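PDB 3CJY: putative thioesterase from Novosphingobium aromaticivorans, which probably hydrolyses the thioester bond of acyl-CoA substrates and binds calcium. Local coordinates for residues L25-P30 / P137-N142; V52-V57 / T85-R90; S71-T76 / G93-R98; N129-T134 / V151-G156; C222-P227 / G236-W241. All blocks are in the same frame, centred on the assembly; numbering follows the deposited sequence.

Contact 1 (L25-P30 / P137-N142); sequences LAVGPP and PAQDDN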
# COMPACT_ATOMS: atom_id res chain seq x y z
N LEU A 25 -23.57 -3.91 5.60
CA LEU A 25 -22.17 -4.03 5.15
C LEU A 25 -22.06 -3.93 3.62
O LEU A 25 -20.98 -4.14 3.06
CB LEU A 25 -21.52 -5.34 5.62
CG LEU A 25 -21.24 -5.51 7.11
CD1 LEU A 25 -20.49 -6.82 7.38
CD2 LEU A 25 -20.46 -4.34 7.65
N ALA A 26 -23.19 -3.64 2.98
CA ALA A 26 -23.25 -3.58 1.52
C ALA A 26 -23.26 -2.20 0.92
O ALA A 26 -23.86 -1.26 1.45
CB ALA A 26 -24.42 -4.47 0.95
N VAL A 27 -22.59 -2.12 -0.23
CA VAL A 27 -22.60 -0.93 -1.07
C VAL A 27 -22.88 -1.33 -2.54
O VAL A 27 -22.79 -2.51 -2.95
CB VAL A 27 -21.24 -0.17 -1.04
CG1 VAL A 27 -20.93 0.33 0.41
CG2 VAL A 27 -20.13 -1.07 -1.64
N GLY A 28 -23.16 -0.31 -3.32
CA GLY A 28 -23.35 -0.43 -4.75
C GLY A 28 -24.40 0.49 -5.29
O GLY A 28 -25.27 0.95 -4.55
N PRO A 29 -24.31 0.76 -6.60
CA PRO A 29 -25.35 1.53 -7.25
C PRO A 29 -26.59 0.65 -7.41
O PRO A 29 -26.50 -0.59 -7.31
CB PRO A 29 -24.76 1.85 -8.61
CG PRO A 29 -23.78 0.76 -8.90
CD PRO A 29 -23.33 0.22 -7.54
N PRO A 30 -27.72 1.28 -7.65
CA PRO A 30 -28.97 0.57 -7.81
C PRO A 30 -28.81 -0.60 -8.74
O PRO A 30 -28.25 -0.47 -9.83
CB PRO A 30 -29.89 1.62 -8.39
CG PRO A 30 -29.34 2.92 -7.85
CD PRO A 30 -27.87 2.73 -7.87
N PRO A 137 -22.59 8.98 -3.83
CA PRO A 137 -23.17 8.31 -4.96
C PRO A 137 -24.46 7.57 -4.62
O PRO A 137 -24.65 7.10 -3.51
CB PRO A 137 -22.09 7.31 -5.35
CG PRO A 137 -21.34 7.12 -4.15
CD PRO A 137 -21.33 8.38 -3.40
N ALA A 138 -25.36 7.52 -5.59
CA ALA A 138 -26.61 6.78 -5.41
C ALA A 138 -26.29 5.33 -5.10
O ALA A 138 -25.38 4.75 -5.66
CB ALA A 138 -27.47 6.87 -6.66
N GLN A 139 -27.06 4.77 -4.17
CA GLN A 139 -26.89 3.40 -3.71
C GLN A 139 -28.18 2.62 -3.85
O GLN A 139 -29.28 3.17 -3.75
CB GLN A 139 -26.48 3.40 -2.24
CG GLN A 139 -25.10 4.09 -1.97
CD GLN A 139 -23.95 3.27 -2.44
OE1 GLN A 139 -23.59 2.28 -1.82
NE2 GLN A 139 -23.35 3.66 -3.57
N ASP A 140 -28.01 1.34 -4.12
CA ASP A 140 -29.12 0.40 -4.18
C ASP A 140 -29.81 0.50 -2.81
O ASP A 140 -29.16 0.63 -1.81
CB ASP A 140 -28.59 -1.00 -4.45
CG ASP A 140 -29.68 -2.03 -4.60
OD1 ASP A 140 -30.14 -2.56 -3.57
OD2 ASP A 140 -30.07 -2.31 -5.76
N ASP A 141 -31.12 0.40 -2.76
CA ASP A 141 -31.84 0.55 -1.48
C ASP A 141 -31.56 -0.56 -0.46
O ASP A 141 -31.83 -0.40 0.73
CB ASP A 141 -33.32 0.79 -1.73
CG ASP A 141 -33.57 2.22 -2.23
OD1 ASP A 141 -32.59 3.03 -2.25
OD2 ASP A 141 -34.72 2.51 -2.62
N ASN A 142 -30.95 -1.62 -0.95
CA ASN A 142 -30.57 -2.78 -0.11
C ASN A 142 -29.07 -2.77 0.25
O ASN A 142 -28.55 -3.67 0.92
CB ASN A 142 -30.95 -4.06 -0.88
CG ASN A 142 -32.42 -4.03 -1.35
OD1 ASN A 142 -32.73 -4.11 -2.58
ND2 ASN A 142 -33.32 -3.86 -0.42
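In a protein of the double-hotdog family, the long loop leading into strand 149-153 docks against the chain just after the short strand 26-27, and here Q139 and D140 engage G28 of the N-terminal half. G28 N donates to the side-chain oxygen Q139 OE1 at 3.0 Å, almost straight at the hydrogen (170°), although it approaches from above the amide plane. The bond depends on a folded glutamine: chi2 (-73°) folds CD back toward G28, and the amide, turned by chi3, carries OE1 to 3.5 Å from V27 CB. At the other end of the same residue, G28 O accepts from D140 N at 2.8 Å, and Q139 CA comes within 3.1 Å of that oxygen in a CA-H...O contact. Glycine suits the place because its positive phi would press a CB against the carbonyl oxygen of V27. P29 CA approaches A138 O at 3.6 Å, and P30 CD lies 4.3 Å from A138 CB. D140 OD1 closes an Asx turn with N142 N. Thus both polar backbone groups of G28 are satisfied by neutral partners, a glutamine amide standing in for a peptide carbonyl, and the D140 carboxylate adds a bond from G31 N to OD2.

Contact 2 (V52-V57 / T85-R90); sequences VGRPVV and TLAQAR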
# COMPACT_ATOMS: atom_id res chain seq x y z
N VAL A 52 -4.17 -14.27 16.02
CA VAL A 52 -2.80 -14.09 16.50
C VAL A 52 -2.70 -13.55 17.93
O VAL A 52 -1.74 -13.83 18.65
CB VAL A 52 -1.98 -13.22 15.51
CG1 VAL A 52 -0.72 -12.78 16.12
CG2 VAL A 52 -1.69 -14.03 14.24
N GLY A 53 -3.66 -12.73 18.32
CA GLY A 53 -3.71 -12.21 19.67
C GLY A 53 -2.88 -10.98 19.86
O GLY A 53 -2.41 -10.69 20.95
N ARG A 54 -2.71 -10.22 18.78
CA ARG A 54 -2.02 -8.95 18.87
C ARG A 54 -2.55 -8.02 17.80
O ARG A 54 -3.25 -8.45 16.87
CB ARG A 54 -0.52 -9.14 18.79
CG ARG A 54 -0.07 -9.73 17.51
CD ARG A 54 1.05 -10.70 17.77
NE ARG A 54 2.26 -10.06 18.26
CZ ARG A 54 3.35 -10.73 18.59
NH1 ARG A 54 3.36 -12.06 18.50
NH2 ARG A 54 4.43 -10.09 19.01
N PRO A 55 -2.24 -6.74 17.93
CA PRO A 55 -2.82 -5.75 17.03
C PRO A 55 -2.16 -5.63 15.66
O PRO A 55 -0.98 -5.93 15.50
CB PRO A 55 -2.66 -4.43 17.81
CG PRO A 55 -1.70 -4.69 18.87
CD PRO A 55 -1.40 -6.16 18.97
N VAL A 56 -2.94 -5.22 14.69
CA VAL A 56 -2.46 -5.08 13.34
C VAL A 56 -1.59 -3.86 13.19
O VAL A 56 -1.88 -2.83 13.76
CB VAL A 56 -3.66 -4.96 12.34
CG1 VAL A 56 -3.21 -4.47 10.97
CG2 VAL A 56 -4.41 -6.31 12.25
N VAL A 57 -0.51 -4.03 12.44
CA VAL A 57 0.38 -2.93 12.04
C VAL A 57 0.03 -2.53 10.62
O VAL A 57 -0.09 -1.36 10.30
CB VAL A 57 1.88 -3.35 12.15
CG1 VAL A 57 2.82 -2.39 11.44
CG2 VAL A 57 2.26 -3.62 13.58
N THR A 85 8.54 -10.27 18.53
CA THR A 85 8.44 -8.88 18.11
C THR A 85 7.38 -8.64 17.03
O THR A 85 6.82 -7.54 16.93
CB THR A 85 9.78 -8.36 17.57
OG1 THR A 85 9.89 -8.64 16.18
CG2 THR A 85 10.95 -8.98 18.29
N LEU A 86 7.08 -9.70 16.28
CA LEU A 86 6.23 -9.61 15.09
C LEU A 86 5.52 -10.90 14.71
O LEU A 86 6.00 -12.01 14.95
CB LEU A 86 7.16 -9.13 13.94
CG LEU A 86 6.88 -8.90 12.46
CD1 LEU A 86 7.10 -10.15 11.65
CD2 LEU A 86 5.52 -8.28 12.20
N ALA A 87 4.32 -10.75 14.17
CA ALA A 87 3.59 -11.86 13.61
C ALA A 87 3.12 -11.48 12.22
O ALA A 87 2.90 -10.29 11.90
CB ALA A 87 2.42 -12.26 14.51
N GLN A 88 3.04 -12.50 11.38
CA GLN A 88 2.52 -12.35 10.03
C GLN A 88 1.53 -13.42 9.71
O GLN A 88 1.68 -14.58 10.10
CB GLN A 88 3.62 -12.33 9.03
CG GLN A 88 4.44 -11.09 9.27
CD GLN A 88 5.44 -10.93 8.23
OE1 GLN A 88 6.03 -11.93 7.86
NE2 GLN A 88 5.64 -9.69 7.70
N ALA A 89 0.48 -13.01 9.02
CA ALA A 89 -0.60 -13.92 8.65
C ALA A 89 -1.09 -13.61 7.26
O ALA A 89 -0.81 -12.56 6.72
CB ALA A 89 -1.76 -13.74 9.60
N ARG A 90 -1.76 -14.61 6.70
CA ARG A 90 -2.51 -14.47 5.46
C ARG A 90 -3.97 -14.85 5.74
O ARG A 90 -4.24 -15.79 6.48
CB ARG A 90 -1.96 -15.38 4.40
CG ARG A 90 -0.61 -14.97 3.93
CD ARG A 90 -0.32 -15.60 2.58
NE ARG A 90 -0.17 -17.03 2.71
CZ ARG A 90 0.59 -17.75 1.90
NH1 ARG A 90 1.28 -17.15 0.92
NH2 ARG A 90 0.71 -19.06 2.08
O HOH W 1 5.09 -7.23 18.89
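With chi1 at 166°, V52 sets CG1 anti to its backbone N, and this methyl meets A87 CB at 3.6 Å. R54, described in one of two modelled conformers and so less certain in its contacts, starts differently: chi1 of 62° places CG between the backbone N and the carbonyl carbon, and bends at chi2 and chi3 follow. Its CD then lies 3.9 Å from A87 CB. A87 suits this spot because its single methyl is small enough to receive both a valine branch and the arginine stem. The contact lies where helix 37-52, the central helix of the N-terminal hotdog, ends beside the start of strand 87-95. G53 takes the chain out of the helix with positive phi, a conformation in which a CB would be jammed against the carbonyl oxygen of V52. In this conformer R54 NH1 donates to G83 O, and NH2 makes a weak bond to R84 O. A water lying in the plane of the guanidinium at its edge accepts from R54 NH2 at 2.9 Å and donates to T85 O at 2.6 Å, while L86 C sits over one face. V52 lies near the bound calcium ion, whose ligands include the preceding residue, T51.

Contact 3 (S71-T76 / G93-R98); sequences SVLDLT and GTVDGR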
# COMPACT_ATOMS: atom_id res chain seq x y z
N SER A 71 -24.43 -13.26 0.87
CA SER A 71 -23.49 -14.39 0.88
C SER A 71 -22.95 -14.64 2.27
O SER A 71 -22.89 -13.76 3.12
CB SER A 71 -22.21 -14.11 0.06
OG SER A 71 -22.40 -13.39 -1.14
N VAL A 72 -22.51 -15.87 2.45
CA VAL A 72 -21.75 -16.24 3.63
C VAL A 72 -20.29 -16.15 3.18
O VAL A 72 -19.85 -16.83 2.22
CB VAL A 72 -22.06 -17.65 4.19
CG1 VAL A 72 -21.06 -17.99 5.29
CG2 VAL A 72 -23.50 -17.75 4.70
N LEU A 73 -19.56 -15.32 3.89
CA LEU A 73 -18.14 -15.09 3.63
C LEU A 73 -17.39 -15.94 4.64
O LEU A 73 -17.58 -15.79 5.83
CB LEU A 73 -17.76 -13.61 3.80
CG LEU A 73 -16.26 -13.23 3.70
CD1 LEU A 73 -15.77 -13.63 2.30
CD2 LEU A 73 -16.00 -11.73 4.05
N ASP A 74 -16.59 -16.85 4.13
CA ASP A 74 -15.72 -17.67 4.98
C ASP A 74 -14.34 -17.02 4.99
O ASP A 74 -13.83 -16.66 3.94
CB ASP A 74 -15.61 -19.08 4.41
CG ASP A 74 -16.92 -19.84 4.52
OD1 ASP A 74 -17.43 -19.92 5.64
OD2 ASP A 74 -17.41 -20.37 3.50
N LEU A 75 -13.76 -16.84 6.17
CA LEU A 75 -12.41 -16.33 6.27
C LEU A 75 -11.52 -17.36 6.93
O LEU A 75 -11.88 -17.93 7.95
CB LEU A 75 -12.36 -15.02 7.04
CG LEU A 75 -13.21 -13.85 6.58
CD1 LEU A 75 -14.49 -13.77 7.42
CD2 LEU A 75 -12.44 -12.57 6.74
N THR A 76 -10.40 -17.64 6.27
CA THR A 76 -9.42 -18.59 6.75
C THR A 76 -8.09 -17.89 6.97
O THR A 76 -7.57 -17.21 6.10
CB THR A 76 -9.26 -19.77 5.80
OG1 THR A 76 -10.55 -20.34 5.55
CG2 THR A 76 -8.37 -20.85 6.40
N GLY A 93 -10.51 -14.99 1.84
CA GLY A 93 -11.96 -14.89 1.86
C GLY A 93 -12.51 -15.69 0.70
O GLY A 93 -12.02 -15.62 -0.44
N THR A 94 -13.50 -16.51 1.02
CA THR A 94 -14.15 -17.36 0.03
C THR A 94 -15.63 -17.40 0.27
O THR A 94 -16.10 -17.30 1.40
CB THR A 94 -13.65 -18.85 0.10
OG1 THR A 94 -13.77 -19.31 1.44
CG2 THR A 94 -12.23 -18.98 -0.31
N VAL A 95 -16.36 -17.58 -0.83
CA VAL A 95 -17.79 -17.75 -0.80
C VAL A 95 -18.08 -19.03 -1.57
O VAL A 95 -17.78 -19.15 -2.75
CB VAL A 95 -18.52 -16.61 -1.49
CG1 VAL A 95 -20.02 -16.88 -1.52
CG2 VAL A 95 -18.20 -15.27 -0.82
N ASP A 96 -18.64 -20.00 -0.87
CA ASP A 96 -18.97 -21.24 -1.53
C ASP A 96 -17.72 -21.83 -2.16
O ASP A 96 -17.78 -22.44 -3.23
CB ASP A 96 -20.02 -21.00 -2.61
CG ASP A 96 -21.38 -20.63 -2.04
OD1 ASP A 96 -21.62 -20.93 -0.85
OD2 ASP A 96 -22.21 -20.06 -2.79
N GLY A 97 -16.59 -21.61 -1.51
CA GLY A 97 -15.33 -22.18 -1.96
C GLY A 97 -14.63 -21.32 -2.99
O GLY A 97 -13.47 -21.56 -3.29
N ARG A 98 -15.33 -20.33 -3.53
CA ARG A 98 -14.76 -19.41 -4.54
C ARG A 98 -13.95 -18.32 -3.87
O ARG A 98 -14.42 -17.69 -2.95
CB ARG A 98 -15.88 -18.74 -5.37
CG ARG A 98 -15.36 -17.72 -6.43
CD ARG A 98 -16.47 -16.99 -7.25
NE ARG A 98 -17.12 -15.85 -6.57
CZ ARG A 98 -18.19 -15.96 -5.79
NH1 ARG A 98 -18.70 -17.17 -5.57
NH2 ARG A 98 -18.73 -14.90 -5.22
O HOH W 2 -19.44 -19.43 2.00
O HOH W 3 -11.67 -18.79 3.16
O HOH W 4 -16.08 -20.89 1.33
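D74 and T94 exchange two backbone hydrogen bonds: D74 N donates to T94 O at 2.8 Å, and T94 N returns a bond to D74 O at 2.9 Å. They form an antiparallel hydrogen-bonded pair between strands 72-79 and 87-95 of the N-terminal hotdog sheet. On their side of the sheet three waters extend the pairing. One donates to D74 OD2 at 2.7 Å and to V72 O, and accepts from D96 N. A second gives D74 OD2 another hydrogen at 2.6 Å, accepts from G97 N and also bonds T94 OG1. The third donates to D74 O and bonds the hydroxyls of T76 and T94. Chi1 of 53° in T94 puts OG1 between the backbone N and the carbonyl carbon, where it reaches both of the last two waters and touches D74 CB at 3.5 Å. D96 and G97 are the middle residues of a type I' turn, closed by V95 N to R98 O and R98 N to V95 O. Positive phi at G97 would jam a CB against the preceding carbonyl oxygen, hence glycine. On the opposite face L73 CD1 rests 4.0 Å from G93 CA, where a CB would be tight, and the leucine also packs on L43 of helix 37-52. At the strand end, V95 CG1 meets S71 CB at 3.9 Å. An apolar face thus turns to the helix, while on the other D74, negatively charged in all likelihood, is joined to the N-H groups of the turn through water and probably helps to fix its shape.

Contact 4 (N129-T134 / V151-G156); sequences NCPPCT and VREAGG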
# COMPACT_ATOMS: atom_id res chain seq x y z
N ASN A 129 -18.43 22.92 11.83
CA ASN A 129 -18.30 24.07 10.94
C ASN A 129 -18.30 23.62 9.46
O ASN A 129 -17.98 24.37 8.55
CB ASN A 129 -17.08 24.86 11.29
CG ASN A 129 -17.19 25.52 12.68
OD1 ASN A 129 -18.26 26.04 13.04
ND2 ASN A 129 -16.10 25.46 13.45
N CYS A 130 -18.67 22.37 9.25
CA CYS A 130 -18.69 21.76 7.90
C CYS A 130 -20.10 21.28 7.56
O CYS A 130 -20.77 20.70 8.39
CB CYS A 130 -17.74 20.57 7.83
SG CYS A 130 -16.01 21.02 8.01
N PRO A 131 -20.54 21.52 6.30
CA PRO A 131 -21.84 21.09 5.89
C PRO A 131 -21.94 19.62 5.55
O PRO A 131 -20.92 18.99 5.24
CB PRO A 131 -22.06 21.91 4.61
CG PRO A 131 -20.71 21.94 4.00
CD PRO A 131 -19.79 22.10 5.18
N PRO A 132 -23.14 19.05 5.65
CA PRO A 132 -23.32 17.68 5.21
C PRO A 132 -22.97 17.50 3.74
O PRO A 132 -23.15 18.39 2.89
CB PRO A 132 -24.83 17.44 5.38
CG PRO A 132 -25.27 18.48 6.33
CD PRO A 132 -24.42 19.67 6.05
N CYS A 133 -22.50 16.31 3.45
CA CYS A 133 -22.20 15.92 2.10
C CYS A 133 -23.52 15.46 1.48
O CYS A 133 -24.12 14.52 1.97
CB CYS A 133 -21.20 14.78 2.11
SG CYS A 133 -21.03 14.13 0.45
N THR A 134 -23.97 16.18 0.45
CA THR A 134 -25.26 15.86 -0.20
C THR A 134 -25.05 15.21 -1.58
O THR A 134 -26.01 14.97 -2.33
CB THR A 134 -26.11 17.13 -0.32
OG1 THR A 134 -25.39 18.13 -1.03
CG2 THR A 134 -26.43 17.67 1.10
N VAL A 151 -21.54 12.04 7.07
CA VAL A 151 -20.48 12.61 6.23
C VAL A 151 -20.61 14.09 6.04
O VAL A 151 -21.68 14.59 5.67
CB VAL A 151 -20.46 11.92 4.82
CG1 VAL A 151 -19.32 12.38 3.95
CG2 VAL A 151 -20.45 10.38 4.92
N ARG A 152 -19.54 14.80 6.33
CA ARG A 152 -19.50 16.23 6.11
C ARG A 152 -18.32 16.62 5.22
O ARG A 152 -17.28 15.95 5.18
CB ARG A 152 -19.42 16.95 7.43
CG ARG A 152 -20.65 16.67 8.29
CD ARG A 152 -20.59 17.42 9.60
NE ARG A 152 -21.74 17.06 10.46
CZ ARG A 152 -21.86 17.48 11.71
NH1 ARG A 152 -20.98 18.31 12.22
NH2 ARG A 152 -22.88 17.08 12.43
N GLU A 153 -18.51 17.72 4.50
CA GLU A 153 -17.47 18.23 3.58
C GLU A 153 -16.42 19.03 4.33
O GLU A 153 -16.74 20.07 4.89
CB GLU A 153 -18.07 19.16 2.54
CG GLU A 153 -19.14 18.59 1.67
CD GLU A 153 -18.63 17.59 0.62
OE1 GLU A 153 -17.39 17.50 0.45
OE2 GLU A 153 -19.48 16.94 -0.05
N ALA A 154 -15.16 18.58 4.30
CA ALA A 154 -14.11 19.29 5.03
C ALA A 154 -13.15 20.06 4.11
O ALA A 154 -12.24 20.72 4.59
CB ALA A 154 -13.29 18.29 5.87
N GLY A 155 -13.37 19.99 2.80
CA GLY A 155 -12.40 20.52 1.85
C GLY A 155 -12.40 22.01 1.56
O GLY A 155 -11.41 22.58 1.03
N GLY A 156 -13.51 22.65 1.89
CA GLY A 156 -13.63 24.08 1.64
C GLY A 156 -13.81 24.37 0.16
O GLY A 156 -13.80 23.45 -0.68
O HOH W 5 -21.83 17.53 -0.95
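P132 and R152 bridge their backbones at a single point, flanked by E153 N to P131 O at 2.8 Å and C133 N to V151 O at 2.9 Å. Strand 149-153 is an edge strand of the C-terminal hotdog, paired on its other side with strand 163-170, where the R152 backbone hydrogen-bonds with that of W167, and here the incoming loop lines its remaining edge. P131 has no N-H to return to E153 O, so on its side the pairing is one-way, through P131 O; C133 N gives the second bond. C130 fits closely against the strand end, its CB 3.1 Å and its SG 3.3 Å from E153 O, while SG also faces A154. The R152 chain is extended from CG to NE, with CD 3.5 Å from C130 O. Its guanidinium forms salt bridges with D128 and E150 outside the contact, which probably balance its charge. E153 crosses the ring of P131 at about a right angle, with CB 4.1 Å from P131 CG, and the bend at chi2 (-73°) swings CD toward C133. Its OE2 forms a salt bridge with R194 of helix 188-196 and receives a hydrogen at 2.6 Å from a water that accepts from T134 N. An alanine in place of E153 would probably leave R194 without its mate, release that water and open a gap beside C133. Glutamate therefore joins loop, strand and helix at once. Next to it, C133 CB lies 3.6 Å from V151 CG1.

Contact 5 (C222-P227 / G236-W241); sequences CDMIIP and GQVTLW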
# COMPACT_ATOMS: atom_id res chain seq x y z
N CYS A 222 -11.03 12.13 6.86
CA CYS A 222 -10.73 11.20 5.76
C CYS A 222 -10.14 12.09 4.65
O CYS A 222 -10.84 12.77 3.90
CB CYS A 222 -11.99 10.45 5.34
SG CYS A 222 -11.74 9.40 3.90
N ASP A 223 -8.82 12.09 4.61
CA ASP A 223 -8.03 13.01 3.79
C ASP A 223 -7.38 12.29 2.62
O ASP A 223 -6.36 11.64 2.78
CB ASP A 223 -6.98 13.57 4.80
CG ASP A 223 -6.06 14.62 4.24
OD1 ASP A 223 -6.32 15.15 3.15
OD2 ASP A 223 -5.05 14.91 4.94
N MSE A 224 -8.00 12.45 1.45
CA MSE A 224 -7.73 11.69 0.23
C MSE A 224 -7.18 12.45 -0.93
O MSE A 224 -7.47 13.64 -1.14
CB MSE A 224 -9.06 11.03 -0.24
CG MSE A 224 -9.69 10.11 0.78
SE MSE A 224 -11.32 9.26 0.33
CE MSE A 224 -12.44 10.81 0.52
N ILE A 225 -6.37 11.75 -1.71
CA ILE A 225 -5.89 12.28 -2.97
C ILE A 225 -5.92 11.19 -4.03
O ILE A 225 -5.61 10.02 -3.77
CB ILE A 225 -4.43 12.91 -2.84
CG1 ILE A 225 -4.02 13.61 -4.12
CG2 ILE A 225 -3.43 11.79 -2.46
CD1 ILE A 225 -2.80 14.53 -3.98
N ILE A 226 -6.29 11.59 -5.24
CA ILE A 226 -6.16 10.73 -6.45
C ILE A 226 -5.10 11.46 -7.28
O ILE A 226 -5.35 12.48 -7.90
CB ILE A 226 -7.47 10.64 -7.29
CG1 ILE A 226 -8.64 10.15 -6.45
CG2 ILE A 226 -7.22 9.74 -8.46
CD1 ILE A 226 -8.46 8.73 -5.88
N PRO A 227 -3.84 10.97 -7.25
CA PRO A 227 -2.81 11.77 -7.89
C PRO A 227 -2.64 11.57 -9.40
O PRO A 227 -2.15 12.46 -10.09
CB PRO A 227 -1.53 11.30 -7.15
CG PRO A 227 -1.79 9.89 -6.87
CD PRO A 227 -3.27 9.86 -6.46
N GLY A 236 -5.10 5.91 -5.55
CA GLY A 236 -5.41 6.86 -4.49
C GLY A 236 -4.73 6.50 -3.19
O GLY A 236 -4.40 5.35 -2.91
N GLN A 237 -4.55 7.55 -2.40
CA GLN A 237 -3.99 7.49 -1.07
C GLN A 237 -4.88 8.27 -0.12
O GLN A 237 -5.49 9.31 -0.48
CB GLN A 237 -2.60 8.08 -1.06
CG GLN A 237 -1.56 7.22 -1.82
CD GLN A 237 -1.59 7.43 -3.30
OE1 GLN A 237 -1.66 8.55 -3.74
NE2 GLN A 237 -1.51 6.34 -4.07
N VAL A 238 -4.88 7.79 1.11
CA VAL A 238 -5.71 8.37 2.20
C VAL A 238 -4.98 8.37 3.53
O VAL A 238 -4.19 7.46 3.83
CB VAL A 238 -7.06 7.62 2.37
CG1 VAL A 238 -6.86 6.12 2.68
CG2 VAL A 238 -7.96 8.28 3.40
N THR A 239 -5.18 9.46 4.28
CA THR A 239 -4.72 9.57 5.66
C THR A 239 -5.98 9.78 6.49
O THR A 239 -6.88 10.56 6.10
CB THR A 239 -3.74 10.74 5.87
OG1 THR A 239 -2.59 10.59 5.03
CG2 THR A 239 -3.27 10.84 7.33
N LEU A 240 -6.05 9.02 7.56
CA LEU A 240 -7.12 9.06 8.54
C LEU A 240 -6.61 9.70 9.82
O LEU A 240 -5.68 9.20 10.49
CB LEU A 240 -7.67 7.67 8.80
CG LEU A 240 -8.21 6.92 7.57
CD1 LEU A 240 -8.66 5.49 7.99
CD2 LEU A 240 -9.38 7.68 6.94
N TRP A 241 -7.21 10.85 10.14
CA TRP A 241 -6.89 11.57 11.35
C TRP A 241 -8.05 11.58 12.33
O TRP A 241 -9.24 11.49 11.93
CB TRP A 241 -6.58 13.05 11.03
CG TRP A 241 -5.73 13.33 9.84
CD1 TRP A 241 -6.16 13.43 8.53
CD2 TRP A 241 -4.33 13.67 9.83
NE1 TRP A 241 -5.11 13.76 7.72
CE2 TRP A 241 -3.97 13.90 8.49
CE3 TRP A 241 -3.32 13.73 10.82
CZ2 TRP A 241 -2.67 14.24 8.11
CZ3 TRP A 241 -2.02 14.08 10.42
CH2 TRP A 241 -1.71 14.30 9.09
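D223 O holds two partners across the hairpin: T239 N donates to it at 2.9 Å, and V238 CA approaches at 3.4 Å in a CA-H...O contact. The hairpin of strands 220-230 and 233-241 belongs to the C-terminal hotdog sheet. D223 N returns a bond to T239 O, and I225 pairs with Q237 in the same antiparallel manner. The D223 carboxylate is shared: OD1 makes a salt bridge with R165, and OD2 accepts from W241 NE1 at 3.0 Å on its anti lone pair. That oxygen lies close to the indole plane, while T239 CG2 covers one face, offset toward the rim. A phenylalanine in place of W241 has no indole N-H, which would probably leave D223 OD2 without its mate and the carboxylate freer to turn. P227 CG touches Q237 OE1 at 3.4 Å, while Q237 NE2 donates to Q235 OE1, and glycine suits position 236 because a CB there would clash with I226 CD1. On the face turned to helix 188-196, M224, a selenomethionine, packs on L188 and A191. The M224 and V238 side chains lie side by side; chi1 of -58° puts M224 CG anti to the carbonyl carbon, 3.6 Å from V238 CG2.

Overall arrangement
Contacts 2 and 3 share strand 87-95 of the N-terminal hotdog, their centres 22 Å apart, whereas contacts 4 and 5 belong to the C-terminal one, 16 Å apart between centres. Contact 1 joins the two family regions: its chain loop encloses contacts 2 and 3, its segments alternate along the chain with those of contact 4, and 129-134 comes just before 137-142. Contacts 3 and 4 lie on opposite sides of the chain's centre, 37 Å apart between centres. The side chain of V52 in contact 2 is about 6 Å from the calcium ion. Contacts 2 and 5, about 11 Å apart at their nearest atoms, both touch the second subunit, so each hotdog half takes part in the dimer interface.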